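Local coordinates for PAN2-PAN3 deadenylation complex catalytic subunit pan2 (Neurospora crassa, PDB 4CZW), which probably trims mRNA poly(A) tails as the exonuclease subunit of the PAN2-PAN3 deadenylation complex, its pseudo-protease domain acting as a scaffold, at residues R64-Q69 with K177-T182; P79-E84 with M139-K144; I583-L588 with L612-K617. All coordinates share one frame; numbering follows the deposited sequence.

Contact 1 (R64-Q69 with K177-T182); sequences RNMALQ and KRLLET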
loop_
_atom_site.group_PDB
_atom_site.type_symbol
_atom_site.label_atom_id
_atom_site.label_comp_id
_atom_site.label_asym_id
_atom_site.label_seq_id
_atom_site.Cartn_x
_atom_site.Cartn_y
_atom_site.Cartn_z
ATOM N N ARG A 64 1.836 4.885 -7.854
ATOM C CA ARG A 64 2.654 3.720 -7.530
ATOM C C ARG A 64 4.138 4.028 -7.705
ATOM O O ARG A 64 4.957 3.677 -6.857
ATOM C CB ARG A 64 2.265 2.517 -8.395
ATOM C CG ARG A 64 2.919 1.215 -7.945
ATOM C CD ARG A 64 2.981 0.176 -9.059
ATOM N NE ARG A 64 1.678 -0.395 -9.387
ATOM C CZ ARG A 64 1.492 -1.355 -10.289
ATOM N NH1 ARG A 64 2.528 -1.853 -10.953
ATOM N NH2 ARG A 64 0.274 -1.819 -10.529
ATOM N N ASN A 65 4.477 4.687 -8.810
ATOM C CA ASN A 65 5.854 5.087 -9.067
ATOM C C ASN A 65 6.356 6.056 -8.002
ATOM O O ASN A 65 7.455 5.896 -7.474
ATOM C CB ASN A 65 5.975 5.718 -10.456
ATOM C CG ASN A 65 7.386 6.175 -10.767
ATOM O OD1 ASN A 65 8.235 5.379 -11.167
ATOM N ND2 ASN A 65 7.643 7.466 -10.587
HETATM N N MSE A 66 5.530 7.050 -7.692
HETATM C CA MSE A 66 5.848 8.062 -6.690
HETATM C C MSE A 66 6.284 7.447 -5.363
HETATM O O MSE A 66 7.281 7.863 -4.773
HETATM C CB MSE A 66 4.635 8.968 -6.470
HETATM C CG MSE A 66 4.863 10.123 -5.517
HETATM SE SE MSE A 66 3.211 11.108 -5.194
HETATM C CE MSE A 66 2.626 11.316 -7.039
ATOM N N ALA A 67 5.534 6.450 -4.907
ATOM C CA ALA A 67 5.810 5.800 -3.630
ATOM C C ALA A 67 7.077 4.953 -3.688
ATOM O O ALA A 67 7.871 4.944 -2.747
ATOM C CB ALA A 67 4.623 4.946 -3.209
ATOM N N LEU A 68 7.261 4.243 -4.797
ATOM C CA LEU A 68 8.410 3.359 -4.959
ATOM C C LEU A 68 9.717 4.136 -5.078
ATOM O O LEU A 68 10.748 3.707 -4.560
ATOM C CB LEU A 68 8.221 2.459 -6.181
ATOM C CG LEU A 68 7.152 1.372 -6.047
ATOM C CD1 LEU A 68 6.979 0.625 -7.359
ATOM C CD2 LEU A 68 7.508 0.409 -4.925
ATOM N N GLN A 69 9.672 5.277 -5.760
ATOM C CA GLN A 69 10.859 6.112 -5.920
ATOM C C GLN A 69 11.308 6.686 -4.580
ATOM O O GLN A 69 12.485 6.980 -4.388
ATOM C CB GLN A 69 10.600 7.246 -6.915
ATOM C CG GLN A 69 10.273 6.792 -8.332
ATOM C CD GLN A 69 11.446 6.140 -9.035
ATOM O OE1 GLN A 69 12.598 6.310 -8.638
ATOM N NE2 GLN A 69 11.158 5.388 -10.091
ATOM N N LYS A 177 3.827 18.919 -6.466
ATOM C CA LYS A 177 2.758 19.906 -6.528
ATOM C C LYS A 177 1.967 19.755 -7.823
ATOM O O LYS A 177 0.740 19.846 -7.828
ATOM C CB LYS A 177 3.332 21.318 -6.410
ATOM C CG LYS A 177 2.289 22.413 -6.287
ATOM C CD LYS A 177 2.943 23.761 -6.025
ATOM C CE LYS A 177 1.906 24.859 -5.871
ATOM N NZ LYS A 177 1.083 25.016 -7.100
ATOM N N ARG A 178 2.678 19.514 -8.917
ATOM C CA ARG A 178 2.049 19.334 -10.221
ATOM C C ARG A 178 1.319 17.993 -10.294
ATOM O O ARG A 178 0.408 17.810 -11.104
ATOM C CB ARG A 178 3.099 19.436 -11.333
ATOM C CG ARG A 178 2.533 19.417 -12.745
ATOM C CD ARG A 178 3.614 19.698 -13.778
ATOM N NE ARG A 178 3.091 19.662 -15.140
ATOM C CZ ARG A 178 3.794 19.993 -16.219
ATOM N NH1 ARG A 178 5.054 20.390 -16.097
ATOM N NH2 ARG A 178 3.238 19.929 -17.421
ATOM N N LEU A 179 1.716 17.063 -9.431
ATOM C CA LEU A 179 1.158 15.715 -9.439
ATOM C C LEU A 179 -0.128 15.591 -8.624
ATOM O O LEU A 179 -1.053 14.885 -9.025
ATOM C CB LEU A 179 2.194 14.717 -8.915
ATOM C CG LEU A 179 3.367 14.397 -9.844
ATOM C CD1 LEU A 179 4.493 13.723 -9.075
ATOM C CD2 LEU A 179 2.910 13.520 -10.998
ATOM N N LEU A 180 -0.189 16.276 -7.487
ATOM C CA LEU A 180 -1.291 16.076 -6.550
ATOM C C LEU A 180 -2.123 17.331 -6.280
ATOM O O LEU A 180 -3.296 17.232 -5.923
ATOM C CB LEU A 180 -0.752 15.536 -5.222
ATOM C CG LEU A 180 0.095 14.263 -5.284
ATOM C CD1 LEU A 180 0.506 13.826 -3.886
ATOM C CD2 LEU A 180 -0.648 13.147 -6.006
ATOM N N GLU A 181 -1.524 18.505 -6.448
ATOM C CA GLU A 181 -2.197 19.748 -6.073
ATOM C C GLU A 181 -2.944 20.425 -7.216
ATOM O O GLU A 181 -2.541 20.351 -8.377
ATOM C CB GLU A 181 -1.193 20.744 -5.488
ATOM C CG GLU A 181 -0.646 20.364 -4.129
ATOM C CD GLU A 181 0.049 21.523 -3.446
ATOM O OE1 GLU A 181 -0.174 22.679 -3.866
ATOM O OE2 GLU A 181 0.819 21.283 -2.493
ATOM N N THR A 182 -4.041 21.089 -6.865
ATOM C CA THR A 182 -4.724 21.993 -7.778
ATOM C C THR A 182 -4.203 23.405 -7.540
ATOM O O THR A 182 -4.618 24.075 -6.593
ATOM C CB THR A 182 -6.252 21.963 -7.590
ATOM O OG1 THR A 182 -6.743 20.638 -7.832
ATOM C CG2 THR A 182 -6.927 22.932 -8.550
#
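M66, a selenomethionine, lays its terminal methyl against the side chains of L179 and L180, joining helix 61-71 to the C-terminal end of helix 172-180 within the ubiquitin-protease-like (pseudo-UCH) domain. M66 CG stands anti to the backbone N (chi1 -176°), which carries the chain straight out from its helix until it bends at the last torsion, chi3 -48°. The bend places CE in front of the paired leucines. M66 and L179 meet tip to tip, with M66 CE 3.7 Å from L179 CD1. L180 crosses the same side chain obliquely, its CD2 lying 3.9 Å from M66 CE. All three residues are buried, and the contact is purely apolar. Y149 and F142 of helix 130-149 extend it, the first touching M66 and the second L180. Beyond L180 the chain leaves the helix at E181, whose N is still bound to K177 O at 3.0 Å. One turn of helix 61-71 is tied by its own side chains: Q69 NE2 donates to N65 OD1 at 3.1 Å, nearly straight at the hydrogen (170°), from above the carbonyl plane of N65.

Contact 2 (P79-E84 with M139-K144); sequences PCLLCE and MFLFDK. With ZN (zinc ion), chain B.
With CG anti to its carbonyl carbon (chi1 -63°) and CD1 extended beyond it (chi2 -178°), L81 sends one methyl across to helix 130-149, where F140, CG anti to the backbone N (chi1 -174°), brings the end of its ring nearer to L81. L81 CD1 is the meeting point. It sits 3.7 Å from L141 CD2 and 3.8 Å from F140 CE2, and the leucine crosses each of these side chains at about a right angle. The methyl comes to the F140 ring obliquely. K144 gives its aliphatic part to the same group: its CB lies 4.2 Å from L81 CD1, while its CG rests 3.8 Å above one face of the F140 ring, offset toward the rim. From there the lysine chain leads away from L81, and NZ is hydrogen-bonded to S113 OG, a partner for the charged end of a buried residue. L109, on helix 103-109, touches both L81 and F140, bringing a third helix to the cluster.

L81 opens helix 81-94, directly after C80 at the N-cap position, whose O accepts from E84 N at 3.1 Å. C80 SG and C83 SG each bind the zinc ion at 2.3 Å, and H70 and C75 complete its coordination. The leucine that packs on helix 130-149 thus lies between two zinc ligands in sequence, its side chain directed away from the metal, in a CxxC turn that supplies two of the four ligands of a zinc site built from three cysteines and one histidine.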
loop_
_atom_site.group_PDB
_atom_site.type_symbol
_atom_site.label_atom_id
_atom_site.label_comp_id
_atom_site.label_asym_id
_atom_site.label_seq_id
_atom_site.Cartn_x
_atom_site.Cartn_y
_atom_site.Cartn_z
ATOM N N PRO A 79 7.007 6.948 11.999
ATOM C CA PRO A 79 6.231 6.483 10.841
ATOM C C PRO A 79 6.404 7.335 9.583
ATOM O O PRO A 79 6.675 8.532 9.667
ATOM C CB PRO A 79 4.787 6.561 11.343
ATOM C CG PRO A 79 4.809 7.667 12.332
ATOM C CD PRO A 79 6.143 7.566 13.020
ATOM N N CYS A 80 6.247 6.694 8.429
ATOM C CA CYS A 80 6.345 7.353 7.133
ATOM C C CYS A 80 5.410 6.659 6.150
ATOM O O CYS A 80 5.756 5.625 5.579
ATOM C CB CYS A 80 7.786 7.326 6.621
ATOM S SG CYS A 80 8.041 8.086 5.006
ATOM N N LEU A 81 4.226 7.235 5.962
ATOM C CA LEU A 81 3.160 6.591 5.200
ATOM C C LEU A 81 3.508 6.363 3.731
ATOM O O LEU A 81 3.015 5.418 3.117
ATOM C CB LEU A 81 1.875 7.416 5.302
ATOM C CG LEU A 81 1.292 7.549 6.709
ATOM C CD1 LEU A 81 0.001 8.353 6.688
ATOM C CD2 LEU A 81 1.067 6.178 7.330
ATOM N N LEU A 82 4.351 7.222 3.170
ATOM C CA LEU A 82 4.745 7.077 1.773
ATOM C C LEU A 82 5.639 5.856 1.587
ATOM O O LEU A 82 5.523 5.136 0.596
ATOM C CB LEU A 82 5.452 8.336 1.272
ATOM C CG LEU A 82 5.769 8.347 -0.225
ATOM C CD1 LEU A 82 4.519 8.046 -1.035
ATOM C CD2 LEU A 82 6.365 9.680 -0.637
ATOM N N CYS A 83 6.534 5.629 2.545
ATOM C CA CYS A 83 7.364 4.429 2.543
ATOM C C CYS A 83 6.495 3.188 2.684
ATOM O O CYS A 83 6.669 2.208 1.958
ATOM C CB CYS A 83 8.397 4.478 3.670
ATOM S SG CYS A 83 9.926 5.340 3.252
ATOM N N GLU A 84 5.556 3.243 3.623
ATOM C CA GLU A 84 4.623 2.148 3.846
ATOM C C GLU A 84 3.765 1.911 2.607
ATOM O O GLU A 84 3.405 0.774 2.304
ATOM C CB GLU A 84 3.739 2.436 5.060
ATOM C CG GLU A 84 4.511 2.659 6.353
ATOM C CD GLU A 84 5.207 1.404 6.845
ATOM O OE1 GLU A 84 4.743 0.293 6.512
ATOM O OE2 GLU A 84 6.220 1.528 7.567
HETATM N N MSE A 139 -7.758 12.416 1.757
HETATM C CA MSE A 139 -7.218 13.753 1.966
HETATM C C MSE A 139 -5.991 13.707 2.872
HETATM O O MSE A 139 -5.013 14.422 2.648
HETATM C CB MSE A 139 -8.285 14.675 2.559
HETATM C CG MSE A 139 -9.469 14.923 1.635
HETATM SE SE MSE A 139 -10.804 16.128 2.390
HETATM C CE MSE A 139 -11.495 14.992 3.815
ATOM N N PHE A 140 -6.049 12.856 3.894
ATOM C CA PHE A 140 -4.954 12.717 4.849
ATOM C C PHE A 140 -3.702 12.144 4.190
ATOM O O PHE A 140 -2.595 12.631 4.418
ATOM C CB PHE A 140 -5.380 11.831 6.023
ATOM C CG PHE A 140 -4.367 11.757 7.131
ATOM C CD1 PHE A 140 -4.269 12.773 8.066
ATOM C CD2 PHE A 140 -3.522 10.665 7.244
ATOM C CE1 PHE A 140 -3.342 12.707 9.089
ATOM C CE2 PHE A 140 -2.592 10.594 8.266
ATOM C CZ PHE A 140 -2.503 11.616 9.190
ATOM N N LEU A 141 -3.884 11.111 3.372
ATOM C CA LEU A 141 -2.762 10.461 2.701
ATOM C C LEU A 141 -2.097 11.375 1.680
ATOM O O LEU A 141 -0.877 11.526 1.683
ATOM C CB LEU A 141 -3.217 9.169 2.020
ATOM C CG LEU A 141 -3.253 7.921 2.903
ATOM C CD1 LEU A 141 -3.662 6.702 2.093
ATOM C CD2 LEU A 141 -1.900 7.702 3.559
ATOM N N PHE A 142 -2.901 11.980 0.809
ATOM C CA PHE A 142 -2.386 12.871 -0.226
ATOM C C PHE A 142 -1.585 14.027 0.365
ATOM O O PHE A 142 -0.620 14.495 -0.238
ATOM C CB PHE A 142 -3.530 13.413 -1.084
ATOM C CG PHE A 142 -3.852 12.557 -2.276
ATOM C CD1 PHE A 142 -4.310 11.261 -2.112
ATOM C CD2 PHE A 142 -3.701 13.052 -3.562
ATOM C CE1 PHE A 142 -4.606 10.471 -3.206
ATOM C CE2 PHE A 142 -3.996 12.267 -4.659
ATOM C CZ PHE A 142 -4.449 10.975 -4.481
ATOM N N ASP A 143 -1.987 14.479 1.548
ATOM C CA ASP A 143 -1.281 15.553 2.236
ATOM C C ASP A 143 0.026 15.051 2.838
ATOM O O ASP A 143 1.066 15.696 2.713
ATOM C CB ASP A 143 -2.163 16.163 3.327
ATOM C CG ASP A 143 -1.469 17.283 4.078
ATOM O OD1 ASP A 143 -0.635 17.984 3.468
ATOM O OD2 ASP A 143 -1.759 17.463 5.280
ATOM N N LYS A 144 -0.033 13.892 3.486
ATOM C CA LYS A 144 1.128 13.337 4.170
ATOM C C LYS A 144 2.218 12.885 3.202
ATOM O O LYS A 144 3.395 13.177 3.407
ATOM C CB LYS A 144 0.707 12.168 5.066
ATOM C CG LYS A 144 0.026 12.600 6.353
ATOM C CD LYS A 144 0.962 13.439 7.207
ATOM C CE LYS A 144 0.295 13.896 8.494
ATOM N NZ LYS A 144 1.211 14.738 9.315
HETATM ZN ZN ZN B . 9.867 7.613 3.697
#

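Contact 3 (I583-L588 with L612-K617); sequences ISLAFL and LKLYRK
Two helices of the exonuclease domain, 585-592 and 604-623, pack through three leucines, L585, L588 and L614. L614 projects from the longer helix toward the first turn of the shorter one, with CG anti to its carbonyl carbon (chi1 -73°), and sets both methyls against L588, CD1 reaching L585 as well. Its CD1 touches L585 CD1 at 3.7 Å and also lies 3.7 Å from L588 CB. The other branch, L614 CD2, rests beside the backbone of L588, 3.4 Å from L588 O. L585 CB does not point straight at the other helix, but the end of its side chain swings in to meet L614. The domain is of the RNase H-like fold used by metal-dependent exonucleases, and helix 604-623 also carries D607, probably a ligand of the catalytic metals by comparison with relatives; L585 touches that aspartate as well as H549. An alanine in place of L614 would remove both methyl branches and would probably open a gap between the two helices, beside L585 and L588, with the end of L585 freer to turn. S584 occupies the N-cap of helix 585-592, and its O accepts a bond from L588 N at 3.2 Å.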
loop_
_atom_site.group_PDB
_atom_site.type_symbol
_atom_site.label_atom_id
_atom_site.label_comp_id
_atom_site.label_asym_id
_atom_site.label_seq_id
_atom_site.Cartn_x
_atom_site.Cartn_y
_atom_site.Cartn_z
ATOM N N ILE A 583 7.731 -31.565 8.327
ATOM C CA ILE A 583 8.511 -32.034 9.463
ATOM C C ILE A 583 9.008 -30.854 10.295
ATOM O O ILE A 583 9.339 -29.799 9.754
ATOM C CB ILE A 583 9.715 -32.888 9.005
ATOM C CG1 ILE A 583 9.269 -33.943 7.992
ATOM C CG2 ILE A 583 10.394 -33.551 10.193
ATOM C CD1 ILE A 583 8.340 -34.991 8.568
ATOM N N SER A 584 9.050 -31.037 11.612
ATOM C CA SER A 584 9.537 -30.008 12.523
ATOM C C SER A 584 11.017 -29.704 12.306
ATOM O O SER A 584 11.771 -30.554 11.830
ATOM C CB SER A 584 9.305 -30.432 13.974
ATOM O OG SER A 584 9.952 -29.549 14.873
ATOM N N LEU A 585 11.423 -28.488 12.657
ATOM C CA LEU A 585 12.823 -28.089 12.573
ATOM C C LEU A 585 13.667 -28.893 13.556
ATOM O O LEU A 585 14.805 -29.258 13.263
ATOM C CB LEU A 585 12.973 -26.591 12.852
ATOM C CG LEU A 585 14.402 -26.040 12.894
ATOM C CD1 LEU A 585 15.002 -25.979 11.496
ATOM C CD2 LEU A 585 14.444 -24.674 13.565
ATOM N N ALA A 586 13.092 -29.168 14.723
ATOM C CA ALA A 586 13.787 -29.899 15.775
ATOM C C ALA A 586 14.039 -31.349 15.377
ATOM O O ALA A 586 15.107 -31.897 15.647
ATOM C CB ALA A 586 12.994 -29.837 17.070
ATOM N N PHE A 587 13.052 -31.966 14.736
ATOM C CA PHE A 587 13.171 -33.358 14.321
ATOM C C PHE A 587 14.197 -33.512 13.204
ATOM O O PHE A 587 14.994 -34.449 13.208
ATOM C CB PHE A 587 11.815 -33.907 13.871
ATOM C CG PHE A 587 11.823 -35.385 13.598
ATOM C CD1 PHE A 587 11.602 -36.293 14.619
ATOM C CD2 PHE A 587 12.053 -35.866 12.319
ATOM C CE1 PHE A 587 11.610 -37.652 14.372
ATOM C CE2 PHE A 587 12.063 -37.223 12.064
ATOM C CZ PHE A 587 11.840 -38.118 13.091
ATOM N N LEU A 588 14.168 -32.590 12.246
ATOM C CA LEU A 588 15.120 -32.606 11.141
ATOM C C LEU A 588 16.544 -32.406 11.648
ATOM O O LEU A 588 17.483 -33.018 11.143
ATOM C CB LEU A 588 14.768 -31.532 10.109
ATOM C CG LEU A 588 13.517 -31.771 9.262
ATOM C CD1 LEU A 588 13.265 -30.595 8.332
ATOM C CD2 LEU A 588 13.648 -33.062 8.470
ATOM N N LEU A 612 20.067 -23.621 7.721
ATOM C CA LEU A 612 21.148 -23.547 6.747
ATOM C C LEU A 612 21.928 -24.857 6.711
ATOM O O LEU A 612 22.292 -25.343 5.640
ATOM C CB LEU A 612 22.083 -22.380 7.065
ATOM C CG LEU A 612 23.250 -22.176 6.097
ATOM C CD1 LEU A 612 22.738 -21.931 4.687
ATOM C CD2 LEU A 612 24.144 -21.032 6.554
ATOM N N LYS A 613 22.180 -25.422 7.887
ATOM C CA LYS A 613 22.853 -26.712 7.993
ATOM C C LYS A 613 22.025 -27.811 7.340
ATOM O O LYS A 613 22.561 -28.688 6.661
ATOM C CB LYS A 613 23.122 -27.066 9.458
ATOM C CG LYS A 613 24.203 -26.233 10.125
ATOM C CD LYS A 613 24.392 -26.656 11.573
ATOM C CE LYS A 613 25.562 -25.933 12.216
ATOM N NZ LYS A 613 25.759 -26.354 13.631
ATOM N N LEU A 614 20.713 -27.755 7.552
ATOM C CA LEU A 614 19.797 -28.736 6.984
ATOM C C LEU A 614 19.785 -28.675 5.461
ATOM O O LEU A 614 19.689 -29.703 4.792
ATOM C CB LEU A 614 18.384 -28.525 7.529
ATOM C CG LEU A 614 18.153 -28.935 8.985
ATOM C CD1 LEU A 614 16.763 -28.526 9.438
ATOM C CD2 LEU A 614 18.353 -30.432 9.155
ATOM N N TYR A 615 19.882 -27.466 4.915
ATOM C CA TYR A 615 19.907 -27.295 3.468
ATOM C C TYR A 615 21.209 -27.821 2.875
ATOM O O TYR A 615 21.220 -28.364 1.771
ATOM C CB TYR A 615 19.718 -25.827 3.085
ATOM C CG TYR A 615 19.855 -25.585 1.598
ATOM C CD1 TYR A 615 18.847 -25.962 0.719
ATOM C CD2 TYR A 615 20.994 -24.990 1.071
ATOM C CE1 TYR A 615 18.968 -25.750 -0.642
ATOM C CE2 TYR A 615 21.124 -24.775 -0.288
ATOM C CZ TYR A 615 20.108 -25.156 -1.140
ATOM O OH TYR A 615 20.232 -24.944 -2.494
ATOM N N ARG A 616 22.305 -27.651 3.609
ATOM C CA ARG A 616 23.601 -28.140 3.154
ATOM C C ARG A 616 23.615 -29.664 3.121
ATOM O O ARG A 616 24.209 -30.266 2.226
ATOM C CB ARG A 616 24.725 -27.613 4.048
ATOM C CG ARG A 616 24.935 -26.109 3.953
ATOM C CD ARG A 616 25.041 -25.660 2.503
ATOM N NE ARG A 616 25.255 -24.221 2.385
ATOM C CZ ARG A 616 25.211 -23.552 1.236
ATOM N NH1 ARG A 616 24.953 -24.191 0.103
ATOM N NH2 ARG A 616 25.418 -22.242 1.222
ATOM N N LYS A 617 22.955 -30.281 4.096
ATOM C CA LYS A 617 22.788 -31.730 4.110
ATOM C C LYS A 617 21.955 -32.176 2.916
ATOM O O LYS A 617 22.219 -33.217 2.313
ATOM C CB LYS A 617 22.131 -32.187 5.413
ATOM C CG LYS A 617 23.066 -32.204 6.608
ATOM C CD LYS A 617 24.198 -33.195 6.397
ATOM C CE LYS A 617 25.128 -33.239 7.596
ATOM N NZ LYS A 617 26.266 -34.173 7.374
#

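Overall arrangement
From the N terminus, the chain first passes through 64-69 and then, past the zinc ligands H70 and C75, 79-84, which holds the other two. The second of these segments finds its partner first: contact 2 closes at 139-144, a loop lying wholly within the longer one that contact 1 closes at 177-182. The two contacts touch, A67 against L82, and helix 130-149 also meets helix 172-180, so helices 61-71, 81-94, 130-149 and 172-180 form one continuous helical part of the pseudo-UCH domain. Contact 3 follows in series, closing a short loop between 583-588 and 612-617 in the exonuclease domain. Its nearest atoms are about 28 Å from either of the others, consistent with separately packed scaffold and nuclease cores.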